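Local coordinates for actin-related protein 8 (Homo sapiens, PDB 4FO0) that binds ATP with low basal ATPase activity and serves in the INO80 chromatin-remodelling complex, in transcriptional regulation, DNA replication and probably DNA repair, at residues 372-377 against 473-478. Residues are numbered along the deposited sequence; the frame is centred on the assembly and turned at random.
Sequences QKMTTL and FEGKAL
An outermost strand of an actin-fold sheet, 375-377, with the loop residue Met374 just before it, meets the short, weakly bonded helix 472-475. One carbonyl takes two backbone donors: Glu474 O accepts Met374 N at 2.8 Å and Thr375 N at 3.1 Å. The two donors reach it differently, Thr375 N in the carbonyl plane on a lone pair, Met374 N about 37° above that plane. Beside this fork lies a long salt bridge, Lys373 NZ to Glu474 OE1 at 3.4 Å. The lysine runs extended with CG anti to its backbone nitrogen (chi1 -174°) and bends at the last torsion, which brings the ammonium over the face of the carboxylate, nearest to CD and not end-on to one oxygen. Lys373 NZ also gives a hydrogen bond of 3.1 Å to Thr375 O, in the carbonyl plane. A water ties Lys373 NZ to Glu474 OE2 and Leu377 N.

Strand 375-377 pairs with 274-276, whose Leu274 and Leu276 touch Thr375. Residues 380-470 are not modelled, probably a flexible insertion in the actin fold, and the contact brings together the chain on its two sides. Thr375 OG1 lies 3.1 Å from Lys476 O, and a second water links this hydroxyl to Leu478 N. Apolar atoms finish the interface at both ends: Met374 CB meets Ala477 CB at 4.0 Å, while Leu377 CD1 approaches the Phe473 ring obliquely, 4.3 Å from CD1 of Phe473.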
loop_
_atom_site.group_PDB
_atom_site.type_symbol
_atom_site.label_atom_id
_atom_site.label_comp_id
_atom_site.label_asym_id
_atom_site.label_seq_id
_atom_site.Cartn_x
_atom_site.Cartn_y
_atom_site.Cartn_z
ATOM N N GLN A 372 -1.566 15.445 13.163
ATOM C CA GLN A 372 -2.413 14.876 12.121
ATOM C C GLN A 372 -3.324 13.812 12.681
ATOM O O GLN A 372 -3.011 13.167 13.687
ATOM C CB GLN A 372 -1.553 14.265 11.025
ATOM C CG GLN A 372 -0.313 15.063 10.774
ATOM C CD GLN A 372 -0.625 16.354 10.070
ATOM O OE1 GLN A 372 -1.340 16.359 9.070
ATOM N NE2 GLN A 372 -0.106 17.465 10.594
ATOM N N LYS A 373 -4.463 13.640 12.026
ATOM C CA LYS A 373 -5.345 12.519 12.314
ATOM C C LYS A 373 -4.620 11.263 11.840
ATOM O O LYS A 373 -4.265 11.151 10.671
ATOM C CB LYS A 373 -6.685 12.696 11.590
ATOM C CG LYS A 373 -7.745 11.658 11.937
ATOM C CD LYS A 373 -8.984 11.862 11.070
ATOM C CE LYS A 373 -9.971 10.716 11.198
ATOM N NZ LYS A 373 -10.330 10.462 12.612
ATOM N N MET A 374 -4.373 10.339 12.757
ATOM C CA MET A 374 -3.555 9.166 12.469
ATOM C C MET A 374 -4.365 7.885 12.457
ATOM O O MET A 374 -4.002 6.913 11.807
ATOM C CB MET A 374 -2.438 9.070 13.498
ATOM C CG MET A 374 -1.416 10.158 13.311
ATOM S SD MET A 374 -0.469 9.784 11.826
ATOM C CE MET A 374 -0.210 11.445 11.222
ATOM N N THR A 375 -5.476 7.908 13.180
ATOM C CA THR A 375 -6.337 6.753 13.317
ATOM C C THR A 375 -7.759 7.140 12.949
ATOM O O THR A 375 -8.200 8.253 13.217
ATOM C CB THR A 375 -6.306 6.217 14.753
ATOM O OG1 THR A 375 -4.947 6.131 15.203
ATOM C CG2 THR A 375 -6.955 4.840 14.821
ATOM N N THR A 376 -8.470 6.212 12.329
ATOM C CA THR A 376 -9.814 6.473 11.867
ATOM C C THR A 376 -10.691 5.288 12.167
ATOM O O THR A 376 -10.301 4.148 11.924
ATOM C CB THR A 376 -9.832 6.659 10.367
ATOM O OG1 THR A 376 -8.851 7.637 10.001
ATOM C CG2 THR A 376 -11.194 7.114 9.927
ATOM N N LEU A 377 -11.875 5.562 12.703
ATOM C CA LEU A 377 -12.877 4.533 12.940
ATOM C C LEU A 377 -14.025 4.747 11.978
ATOM O O LEU A 377 -14.080 5.783 11.306
ATOM C CB LEU A 377 -13.373 4.629 14.361
ATOM C CG LEU A 377 -12.211 4.473 15.325
ATOM C CD1 LEU A 377 -12.653 4.860 16.708
ATOM C CD2 LEU A 377 -11.726 3.038 15.287
ATOM N N PHE A 473 -7.806 9.801 20.708
ATOM C CA PHE A 473 -7.495 8.493 20.168
ATOM C C PHE A 473 -7.080 8.568 18.697
ATOM O O PHE A 473 -6.316 7.725 18.219
ATOM C CB PHE A 473 -8.697 7.570 20.346
ATOM C CG PHE A 473 -8.422 6.141 19.986
ATOM C CD1 PHE A 473 -9.065 5.547 18.908
ATOM C CD2 PHE A 473 -7.520 5.387 20.724
ATOM C CE1 PHE A 473 -8.818 4.224 18.573
ATOM C CE2 PHE A 473 -7.267 4.062 20.395
ATOM C CZ PHE A 473 -7.917 3.479 19.319
ATOM N N GLU A 474 -7.572 9.581 17.983
ATOM C CA GLU A 474 -7.255 9.742 16.559
ATOM C C GLU A 474 -5.898 10.410 16.299
ATOM O O GLU A 474 -5.145 9.969 15.429
ATOM C CB GLU A 474 -8.357 10.522 15.841
ATOM C CG GLU A 474 -9.720 9.858 15.881
ATOM C CD GLU A 474 -10.850 10.864 15.729
ATOM O OE1 GLU A 474 -10.560 12.079 15.626
ATOM O OE2 GLU A 474 -12.026 10.446 15.719
ATOM N N GLY A 475 -5.593 11.466 17.051
ATOM C CA GLY A 475 -4.345 12.203 16.888
ATOM C C GLY A 475 -3.091 11.431 17.275
ATOM O O GLY A 475 -1.970 11.798 16.879
ATOM N N LYS A 476 -3.278 10.369 18.056
ATOM C CA LYS A 476 -2.177 9.481 18.420
ATOM C C LYS A 476 -2.123 8.262 17.502
ATOM O O LYS A 476 -3.147 7.646 17.175
ATOM C CB LYS A 476 -2.258 9.057 19.888
ATOM C CG LYS A 476 -1.566 7.742 20.196
ATOM C CD LYS A 476 -0.477 7.893 21.252
ATOM C CE LYS A 476 0.142 6.537 21.595
ATOM N NZ LYS A 476 1.243 6.635 22.601
ATOM N N ALA A 477 -0.917 7.930 17.067
ATOM C CA ALA A 477 -0.756 6.825 16.147
ATOM C C ALA A 477 -0.657 5.537 16.946
ATOM O O ALA A 477 0.002 5.472 17.987
ATOM C CB ALA A 477 0.462 7.022 15.244
ATOM N N LEU A 478 -1.322 4.521 16.424
ATOM C CA LEU A 478 -1.534 3.262 17.097
ATOM C C LEU A 478 -0.721 2.184 16.401
ATOM O O LEU A 478 -0.834 1.999 15.191
ATOM C CB LEU A 478 -3.026 2.926 17.024
ATOM C CG LEU A 478 -3.525 1.766 17.853
ATOM C CD1 LEU A 478 -3.325 2.116 19.300
ATOM C CD2 LEU A 478 -4.977 1.516 17.542
HETATM O O HOH W 1 -12.541 8.489 13.287
HETATM O O HOH W 2 -2.884 5.143 13.862
#